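Local atomic coordinates of putative polysaccharide biosynthesis protein with aminopeptidase-like domain (Clostridium acetobutylicum, PDB entry 3K9T), a protein that binds one zinc ion per subunit and, despite an aminopeptidase-like domain, is not expected to be a peptidase but may act in the biosynthesis of modified polysaccharides. Residues K113-P127 and W137-L149. Numbering follows the deposited sequence.
Sequences KPYLHTIPGNKDRIP and WGFSLTQNKFDEL
Leu-116 forks over 137-149: its CD1 lies 3.8 Å from CE2 of Phe-146, while CD2 rests against CB of Phe-139, whose ring turns off toward Ile-87 and strand 153-163. CG2 of Thr-118 extends this apolar patch to CB of Phe-146 and CD2 of Leu-141. At the far end the Tyr-115 ring lies in an offset stack on the six-membered ring of Trp-137, planes 7° apart and centroids 4.1 Å apart. Between these clusters, 116-117 and 139-140 pair as a short two-stranded parallel sheet within the insert region. Phe-139 O takes two donors from one residue, His-117 N and, 3.3 Å away and above the carbonyl plane, His-117 ND1; Phe-139 O lies in the plane of the imidazole, at its ND1 edge. Farther along, Ser-140 OG donates to Pro-127 O at 2.6 Å. Thr-142 is the N-cap of helix 143-147, its OG1 accepting from Lys-145 N, and Asn-144 N is bound by Lys-123 O. Gln-143, bent at chi2 (64°), brings OE1 within 2.6 Å of its donor, Thr-118 OG1, and gives NE2 to Asp-147 OD1. At the outer, polar end, Lys-123 NZ donates to Asn-144 OD1 at 3.1 Å.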
loop_
_atom_site.group_PDB
_atom_site.type_symbol
_atom_site.label_atom_id
_atom_site.label_comp_id
_atom_site.label_asym_id
_atom_site.label_seq_id
_atom_site.Cartn_x
_atom_site.Cartn_y
_atom_site.Cartn_z
ATOM N N LYS A 113 20.167 51.922 13.019
ATOM C CA LYS A 113 19.987 50.542 13.528
ATOM C C LYS A 113 18.708 49.824 13.068
ATOM O O LYS A 113 18.766 48.659 12.672
ATOM C CB LYS A 113 20.103 50.486 15.056
ATOM C CG LYS A 113 21.541 50.461 15.611
ATOM C CD LYS A 113 21.533 50.180 17.130
ATOM C CE LYS A 113 22.917 50.355 17.778
ATOM N NZ LYS A 113 22.956 49.908 19.209
ATOM N N PRO A 114 17.556 50.511 13.078
ATOM C CA PRO A 114 16.353 49.791 12.666
ATOM C C PRO A 114 16.365 49.327 11.204
ATOM O O PRO A 114 15.694 48.354 10.900
ATOM C CB PRO A 114 15.221 50.802 12.926
ATOM C CG PRO A 114 15.819 51.828 13.772
ATOM C CD PRO A 114 17.246 51.906 13.394
ATOM N N TYR A 115 17.139 49.995 10.340
ATOM C CA TYR A 115 17.276 49.594 8.922
ATOM C C TYR A 115 18.456 48.631 8.647
ATOM O O TYR A 115 18.708 48.283 7.501
ATOM C CB TYR A 115 17.442 50.826 8.037
ATOM C CG TYR A 115 16.329 51.814 8.195
ATOM C CD1 TYR A 115 16.362 52.772 9.208
ATOM C CD2 TYR A 115 15.230 51.792 7.328
ATOM C CE1 TYR A 115 15.325 53.677 9.345
ATOM C CE2 TYR A 115 14.205 52.692 7.440
ATOM C CZ TYR A 115 14.247 53.629 8.454
ATOM O OH TYR A 115 13.210 54.518 8.577
ATOM N N LEU A 116 19.168 48.220 9.692
ATOM C CA LEU A 116 20.300 47.302 9.584
ATOM C C LEU A 116 19.816 45.892 9.909
ATOM O O LEU A 116 18.960 45.736 10.771
ATOM C CB LEU A 116 21.427 47.714 10.553
ATOM C CG LEU A 116 22.020 49.102 10.293
ATOM C CD1 LEU A 116 23.167 49.464 11.268
ATOM C CD2 LEU A 116 22.459 49.205 8.834
ATOM N N HIS A 117 20.349 44.882 9.203
ATOM C CA HIS A 117 19.958 43.466 9.393
ATOM C C HIS A 117 21.165 42.548 9.466
ATOM O O HIS A 117 22.021 42.588 8.591
ATOM C CB HIS A 117 19.005 43.022 8.275
ATOM C CG HIS A 117 17.829 43.933 8.132
ATOM N ND1 HIS A 117 17.930 45.184 7.555
ATOM C CD2 HIS A 117 16.551 43.817 8.566
ATOM C CE1 HIS A 117 16.758 45.790 7.621
ATOM N NE2 HIS A 117 15.905 44.981 8.225
ATOM N N THR A 118 21.211 41.727 10.512
ATOM C CA THR A 118 22.284 40.763 10.759
ATOM C C THR A 118 21.705 39.369 11.051
ATOM O O THR A 118 20.480 39.172 11.029
ATOM C CB THR A 118 23.159 41.193 11.967
ATOM O OG1 THR A 118 22.350 41.284 13.137
ATOM C CG2 THR A 118 23.821 42.535 11.729
ATOM N N ILE A 119 22.587 38.394 11.271
ATOM C CA ILE A 119 22.178 37.017 11.649
ATOM C C ILE A 119 22.978 36.699 12.918
ATOM O O ILE A 119 24.144 36.259 12.862
ATOM C CB ILE A 119 22.402 35.971 10.533
ATOM C CG1 ILE A 119 21.644 36.365 9.257
ATOM C CG2 ILE A 119 21.939 34.599 10.982
ATOM C CD1 ILE A 119 22.189 35.703 7.993
ATOM N N PRO A 120 22.362 36.984 14.077
ATOM C CA PRO A 120 23.032 36.826 15.376
ATOM C C PRO A 120 23.607 35.437 15.606
ATOM O O PRO A 120 24.665 35.299 16.251
ATOM C CB PRO A 120 21.910 37.120 16.377
ATOM C CG PRO A 120 21.000 38.028 15.662
ATOM C CD PRO A 120 21.042 37.631 14.215
ATOM N N GLY A 121 22.913 34.427 15.101
ATOM C CA GLY A 121 23.335 33.048 15.220
ATOM C C GLY A 121 24.499 32.631 14.331
ATOM O O GLY A 121 25.044 31.541 14.505
ATOM N N ASN A 122 24.859 33.462 13.352
ATOM C CA ASN A 122 25.960 33.162 12.417
ATOM C C ASN A 122 26.624 34.478 12.169
ATOM O O ASN A 122 26.394 35.134 11.155
ATOM C CB ASN A 122 25.453 32.557 11.109
ATOM C CG ASN A 122 24.851 31.168 11.301
ATOM O OD1 ASN A 122 25.531 30.150 11.146
ATOM N ND2 ASN A 122 23.577 31.125 11.657
ATOM N N LYS A 123 27.462 34.847 13.121
ATOM C CA LYS A 123 27.962 36.207 13.237
ATOM C C LYS A 123 28.809 36.714 12.083
ATOM O O LYS A 123 29.202 37.871 12.050
ATOM C CB LYS A 123 28.698 36.362 14.579
ATOM C CG LYS A 123 27.785 36.146 15.808
ATOM C CD LYS A 123 28.308 36.886 17.030
ATOM C CE LYS A 123 29.564 36.238 17.554
ATOM N NZ LYS A 123 30.504 37.225 18.132
ATOM N N ASP A 124 29.030 35.838 11.122
ATOM C CA ASP A 124 29.837 36.098 9.948
ATOM C C ASP A 124 29.024 36.119 8.626
ATOM O O ASP A 124 29.609 36.179 7.551
ATOM C CB ASP A 124 30.871 34.984 9.866
ATOM C CG ASP A 124 30.218 33.533 9.898
ATOM O OD1 ASP A 124 29.153 33.286 10.568
ATOM O OD2 ASP A 124 30.816 32.621 9.258
ATOM N N ARG A 125 27.696 36.058 8.694
ATOM C CA ARG A 125 26.892 35.985 7.475
ATOM C C ARG A 125 26.161 37.259 7.188
ATOM O O ARG A 125 25.743 37.952 8.096
ATOM C CB ARG A 125 25.890 34.826 7.573
ATOM C CG ARG A 125 26.598 33.464 7.589
ATOM C CD ARG A 125 25.651 32.334 7.601
ATOM N NE ARG A 125 26.321 31.038 7.767
ATOM C CZ ARG A 125 25.670 29.885 7.929
ATOM N NH1 ARG A 125 24.347 29.873 7.930
ATOM N NH2 ARG A 125 26.334 28.738 8.086
ATOM N N ILE A 126 26.027 37.580 5.902
ATOM C CA ILE A 126 25.230 38.725 5.481
ATOM C C ILE A 126 23.857 38.170 5.089
ATOM O O ILE A 126 23.745 37.286 4.259
ATOM C CB ILE A 126 25.876 39.496 4.320
ATOM C CG1 ILE A 126 27.311 39.917 4.682
ATOM C CG2 ILE A 126 25.019 40.737 3.952
ATOM C CD1 ILE A 126 28.177 40.366 3.461
ATOM N N PRO A 127 22.800 38.655 5.724
ATOM C CA PRO A 127 21.515 38.156 5.277
ATOM C C PRO A 127 21.042 38.797 3.961
ATOM O O PRO A 127 21.287 39.976 3.733
ATOM C CB PRO A 127 20.572 38.522 6.428
ATOM C CG PRO A 127 21.212 39.657 7.130
ATOM C CD PRO A 127 22.694 39.571 6.870
ATOM N N TRP A 137 13.619 50.247 2.624
ATOM C CA TRP A 137 15.053 50.205 2.365
ATOM C C TRP A 137 15.839 49.564 3.516
ATOM O O TRP A 137 15.498 49.705 4.681
ATOM C CB TRP A 137 15.629 51.594 2.007
ATOM C CG TRP A 137 15.662 52.607 3.107
ATOM C CD1 TRP A 137 14.675 53.472 3.429
ATOM C CD2 TRP A 137 16.744 52.875 4.013
ATOM N NE1 TRP A 137 15.056 54.251 4.489
ATOM C CE2 TRP A 137 16.327 53.913 4.862
ATOM C CE3 TRP A 137 18.017 52.335 4.194
ATOM C CZ2 TRP A 137 17.137 54.431 5.882
ATOM C CZ3 TRP A 137 18.836 52.862 5.215
ATOM C CH2 TRP A 137 18.385 53.897 6.041
ATOM N N GLY A 138 16.904 48.854 3.190
ATOM C CA GLY A 138 17.693 48.225 4.230
ATOM C C GLY A 138 19.121 47.913 3.847
ATOM O O GLY A 138 19.462 47.847 2.668
ATOM N N PHE A 139 19.959 47.756 4.861
ATOM C CA PHE A 139 21.310 47.287 4.677
ATOM C C PHE A 139 21.485 46.011 5.498
ATOM O O PHE A 139 21.012 45.930 6.662
ATOM C CB PHE A 139 22.342 48.310 5.149
ATOM C CG PHE A 139 22.559 49.451 4.211
ATOM C CD1 PHE A 139 23.505 49.363 3.193
ATOM C CD2 PHE A 139 21.797 50.606 4.315
ATOM C CE1 PHE A 139 23.710 50.414 2.311
ATOM C CE2 PHE A 139 21.995 51.670 3.440
ATOM C CZ PHE A 139 22.951 51.574 2.437
ATOM N N SER A 140 22.177 45.030 4.906
ATOM C CA SER A 140 22.570 43.832 5.615
ATOM C C SER A 140 24.065 43.868 5.930
ATOM O O SER A 140 24.848 44.405 5.161
ATOM C CB SER A 140 22.260 42.630 4.755
ATOM O OG SER A 140 20.889 42.340 4.782
ATOM N N LEU A 141 24.463 43.300 7.066
ATOM C CA LEU A 141 25.895 43.184 7.426
ATOM C C LEU A 141 26.120 42.045 8.412
ATOM O O LEU A 141 25.154 41.499 8.978
ATOM C CB LEU A 141 26.444 44.474 8.029
ATOM C CG LEU A 141 25.915 44.933 9.381
ATOM C CD1 LEU A 141 26.840 46.003 9.908
ATOM C CD2 LEU A 141 24.454 45.413 9.285
ATOM N N THR A 142 27.385 41.666 8.620
ATOM C CA THR A 142 27.625 40.595 9.566
ATOM C C THR A 142 27.412 41.159 10.950
ATOM O O THR A 142 27.616 42.365 11.187
ATOM C CB THR A 142 29.025 39.922 9.464
ATOM O OG1 THR A 142 30.072 40.808 9.941
ATOM C CG2 THR A 142 29.268 39.384 8.016
ATOM N N GLN A 143 26.943 40.291 11.837
ATOM C CA GLN A 143 26.834 40.635 13.237
ATOM C C GLN A 143 28.192 41.096 13.750
ATOM O O GLN A 143 28.261 42.073 14.460
ATOM C CB GLN A 143 26.371 39.418 14.058
ATOM C CG GLN A 143 26.086 39.711 15.526
ATOM C CD GLN A 143 24.931 40.670 15.683
ATOM O OE1 GLN A 143 23.822 40.453 15.140
ATOM N NE2 GLN A 143 25.181 41.752 16.410
ATOM N N ASN A 144 29.272 40.406 13.379
ATOM C CA ASN A 144 30.596 40.753 13.892
ATOM C C ASN A 144 30.961 42.195 13.518
ATOM O O ASN A 144 31.532 42.933 14.349
ATOM C CB ASN A 144 31.687 39.768 13.425
ATOM C CG ASN A 144 31.604 38.403 14.115
ATOM O OD1 ASN A 144 31.155 38.294 15.267
ATOM N ND2 ASN A 144 32.054 37.344 13.410
ATOM N N LYS A 145 30.620 42.592 12.288
ATOM C CA LYS A 145 30.908 43.951 11.799
ATOM C C LYS A 145 29.958 44.947 12.445
ATOM O O LYS A 145 30.354 46.065 12.762
ATOM C CB LYS A 145 30.835 44.039 10.264
ATOM C CG LYS A 145 30.750 45.473 9.717
ATOM N N PHE A 146 28.704 44.548 12.629
ATOM C CA PHE A 146 27.748 45.356 13.378
ATOM C C PHE A 146 28.270 45.662 14.774
ATOM O O PHE A 146 28.269 46.804 15.198
ATOM C CB PHE A 146 26.419 44.627 13.515
ATOM C CG PHE A 146 25.374 45.420 14.217
ATOM C CD1 PHE A 146 25.285 45.401 15.603
ATOM C CD2 PHE A 146 24.476 46.195 13.497
ATOM C CE1 PHE A 146 24.315 46.137 16.256
ATOM C CE2 PHE A 146 23.503 46.940 14.148
ATOM C CZ PHE A 146 23.423 46.911 15.528
ATOM N N ASP A 147 28.733 44.634 15.480
ATOM C CA ASP A 147 29.220 44.772 16.857
ATOM C C ASP A 147 30.406 45.724 16.996
ATOM O O ASP A 147 30.659 46.230 18.085
ATOM C CB ASP A 147 29.637 43.411 17.421
ATOM C CG ASP A 147 28.476 42.433 17.571
ATOM O OD1 ASP A 147 27.303 42.877 17.685
ATOM O OD2 ASP A 147 28.763 41.209 17.578
ATOM N N GLU A 148 31.147 45.939 15.910
ATOM C CA GLU A 148 32.279 46.839 15.916
ATOM C C GLU A 148 31.864 48.254 15.491
ATOM O O GLU A 148 32.714 49.133 15.453
ATOM C CB GLU A 148 33.440 46.284 15.055
ATOM C CG GLU A 148 34.377 45.306 15.809
ATOM N N LEU A 149 30.578 48.499 15.225
ATOM C CA LEU A 149 30.123 49.845 14.794
ATOM C C LEU A 149 29.937 50.822 15.943
ATOM O O LEU A 149 29.429 50.462 16.994
ATOM C CB LEU A 149 28.799 49.797 14.041
ATOM C CG LEU A 149 28.761 49.340 12.586
ATOM C CD1 LEU A 149 27.308 49.230 12.228
ATOM C CD2 LEU A 149 29.487 50.319 11.680
HETATM O O HOH W 1 25.514 37.987 10.979
#